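Local structure of conserved hypothetical protein (Pyrococcus furiosus, 1Y81) at residues Asn31-Leu34 with Lys35-Ser39. The protein is of unknown function but belongs to the CoA-binding proteins of Rossmann-like fold and holds coenzyme A in this model. Sequence-based numbering, arbitrary orientation.
Sequences NIIL and KDLLS
The Asn31 amide meets the side chain of Lys35, one turn further along the helix, through its oxygen edge. Lys35 NZ makes a weak hydrogen bond to Asn31 OD1 at 3.1 Å, while CE, displaced from the amide plane, packs against the same oxygen at 3.2 Å. The lysine reaches this far because its chain runs extended beyond CG. At the other end of the amide, Asn31 ND2 donates to the carbonyl oxygen of Ser23, a stronger tie that fixes which way round the group sits. The second flat group, the Asp36 carboxylate, is directed away from the preceding turn: CG is anti to the backbone N (chi1 -179°), and OD2 forms a salt bridge with Lys40.

Two apolar pairs follow along the helix, the members of each running next to one another in a common direction. Ile33 CG2 rests on Leu37 CD1 at 3.6 Å, and Leu34 CD1 lies 3.9 Å from Leu38 CD1. The backbone keeps them in step: Leu37 N bonds to Ile33 O at 2.8 Å, and Leu38 N to Leu34 O at 3.1 Å.

The leucine face settles on the parallel sheet, with Val44 touching Leu34, Leu37 and Leu38 and Leu19 touching Ile33 and Leu34, while Ile33 also meets Ile125 and Met126 of helix 125-128. The Ile33 side chain comes within about 4 Å of the bound coenzyme A. Buried Ile33, Leu34 and Leu37 recur on the side facing the sheet, whereas Lys35 and Ser39 are exposed, which makes this an amphipathic helix: the crossover helix 29-39 between strands 16-20 and 43-47 in the first beta-alpha-beta unit of a Rossmann-like CoA-binding domain.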
ATOM      1  N   ASN A  31      -6.680  -6.933   5.597  1.00 15.02           N
ATOM      2  CA  ASN A  31      -6.458  -8.345   5.898  1.00 16.40           C
ATOM      3  C   ASN A  31      -6.748  -9.275   4.704  1.00 15.81           C
ATOM      4  O   ASN A  31      -5.940 -10.150   4.387  1.00 18.23           O
ATOM      5  CB  ASN A  31      -7.313  -8.763   7.096  1.00 16.42           C
ATOM      6  CG  ASN A  31      -6.891 -10.078   7.661  1.00 18.37           C
ATOM      7  OD1 ASN A  31      -7.545 -11.078   7.441  1.00 19.93           O
ATOM      8  ND2 ASN A  31      -5.759 -10.096   8.386  1.00 18.97           N
ATOM      9  N   ILE A  32      -7.896  -9.085   4.051  1.00 15.70           N
ATOM     10  CA  ILE A  32      -8.287  -9.919   2.919  1.00 18.32           C
ATOM     11  C   ILE A  32      -7.242  -9.886   1.815  1.00 16.71           C
ATOM     12  O   ILE A  32      -6.847 -10.931   1.299  1.00 18.55           O
ATOM     13  CB  ILE A  32      -9.675  -9.507   2.322  1.00 18.66           C
ATOM     14  CG1 ILE A  32     -10.780  -9.546   3.399  1.00 20.32           C
ATOM     15  CG2 ILE A  32     -10.028 -10.397   1.137  1.00 19.82           C
ATOM     16  CD1 ILE A  32     -11.988  -8.652   3.070  1.00 21.05           C
ATOM     17  N   ILE A  33      -6.799  -8.678   1.461  1.00 16.06           N
ATOM     18  CA  ILE A  33      -5.783  -8.499   0.420  1.00 16.80           C
ATOM     19  C   ILE A  33      -4.463  -9.170   0.829  1.00 18.78           C
ATOM     20  O   ILE A  33      -3.880  -9.923   0.043  1.00 18.18           O
ATOM     21  CB  ILE A  33      -5.573  -7.008   0.078  1.00 18.28           C
ATOM     22  CG1 ILE A  33      -6.873  -6.420  -0.520  1.00 17.59           C
ATOM     23  CG2 ILE A  33      -4.360  -6.802  -0.888  1.00 19.10           C
ATOM     24  CD1 ILE A  33      -6.876  -4.919  -0.543  1.00 18.53           C
ATOM     25  N   LEU A  34      -4.014  -8.904   2.062  1.00 17.67           N
ATOM     26  CA  LEU A  34      -2.770  -9.505   2.582  1.00 18.68           C
ATOM     27  C   LEU A  34      -2.779 -11.016   2.414  1.00 19.31           C
ATOM     28  O   LEU A  34      -1.816 -11.599   1.866  1.00 19.80           O
ATOM     29  CB  LEU A  34      -2.563  -9.145   4.060  1.00 19.42           C
ATOM     30  CG  LEU A  34      -1.306  -9.710   4.767  1.00 20.16           C
ATOM     31  CD1 LEU A  34      -0.056  -9.443   3.969  1.00 24.03           C
ATOM     32  CD2 LEU A  34      -1.171  -9.083   6.134  1.00 22.67           C
ATOM     33  N   LYS A  35      -3.859 -11.657   2.877  1.00 20.04           N
ATOM     34  CA  LYS A  35      -4.002 -13.125   2.767  1.00 22.37           C
ATOM     35  C   LYS A  35      -4.035 -13.584   1.306  1.00 23.06           C
ATOM     36  O   LYS A  35      -3.339 -14.546   0.938  1.00 23.44           O
ATOM     37  CB  LYS A  35      -5.229 -13.635   3.534  1.00 23.10           C
ATOM     38  CG  LYS A  35      -5.063 -13.540   5.040  1.00 23.00           C
ATOM     39  CD  LYS A  35      -6.176 -14.198   5.793  1.00 26.27           C
ATOM     40  CE  LYS A  35      -6.063 -13.905   7.287  1.00 28.54           C
ATOM     41  NZ  LYS A  35      -7.367 -14.093   8.020  1.00 28.84           N
ATOM     42  N   ASP A  36      -4.809 -12.876   0.477  1.00 20.61           N
ATOM     43  CA  ASP A  36      -4.901 -13.204  -0.951  1.00 22.22           C
ATOM     44  C   ASP A  36      -3.536 -13.164  -1.648  1.00 24.84           C
ATOM     45  O   ASP A  36      -3.159 -14.123  -2.357  1.00 25.05           O
ATOM     46  CB  ASP A  36      -5.863 -12.270  -1.677  1.00 22.61           C
ATOM     47  CG  ASP A  36      -5.987 -12.613  -3.155  1.00 23.38           C
ATOM     48  OD1 ASP A  36      -6.618 -13.643  -3.463  1.00 24.42           O
ATOM     49  OD2 ASP A  36      -5.437 -11.877  -3.985  1.00 23.93           O
ATOM     50  N   LEU A  37      -2.799 -12.062  -1.458  1.00 21.47           N
ATOM     51  CA  LEU A  37      -1.508 -11.870  -2.136  1.00 24.32           C
ATOM     52  C   LEU A  37      -0.454 -12.879  -1.680  1.00 25.58           C
ATOM     53  O   LEU A  37       0.317 -13.380  -2.512  1.00 24.14           O
ATOM     54  CB  LEU A  37      -1.010 -10.439  -1.975  1.00 22.27           C
ATOM     55  CG  LEU A  37      -1.864  -9.363  -2.670  1.00 22.69           C
ATOM     56  CD1 LEU A  37      -1.272  -7.978  -2.419  1.00 22.70           C
ATOM     57  CD2 LEU A  37      -2.046  -9.633  -4.184  1.00 25.32           C
ATOM     58  N   LEU A  38      -0.443 -13.192  -0.375  1.00 23.14           N
ATOM     59  CA  LEU A  38       0.436 -14.246   0.171  1.00 26.39           C
ATOM     60  C   LEU A  38       0.131 -15.619  -0.424  1.00 29.17           C
ATOM     61  O   LEU A  38       1.052 -16.388  -0.730  1.00 28.70           O
ATOM     62  CB  LEU A  38       0.327 -14.327   1.705  1.00 26.60           C
ATOM     63  CG  LEU A  38       0.870 -13.164   2.517  1.00 26.54           C
ATOM     64  CD1 LEU A  38       0.454 -13.341   3.963  1.00 26.34           C
ATOM     65  CD2 LEU A  38       2.406 -13.027   2.369  1.00 25.62           C
ATOM     66  N   SER A  39      -1.165 -15.913  -0.588  1.00 28.58           N
ATOM     67  CA  SER A  39      -1.632 -17.181  -1.163  1.00 29.34           C
ATOM     68  C   SER A  39      -1.166 -17.335  -2.609  1.00 30.86           C
ATOM     69  O   SER A  39      -1.021 -18.460  -3.102  1.00 36.72           O
ATOM     70  CB  SER A  39      -3.165 -17.289  -1.086  1.00 30.98           C
ATOM     71  OG  SER A  39      -3.794 -16.577  -2.151  1.00 31.60           O
TER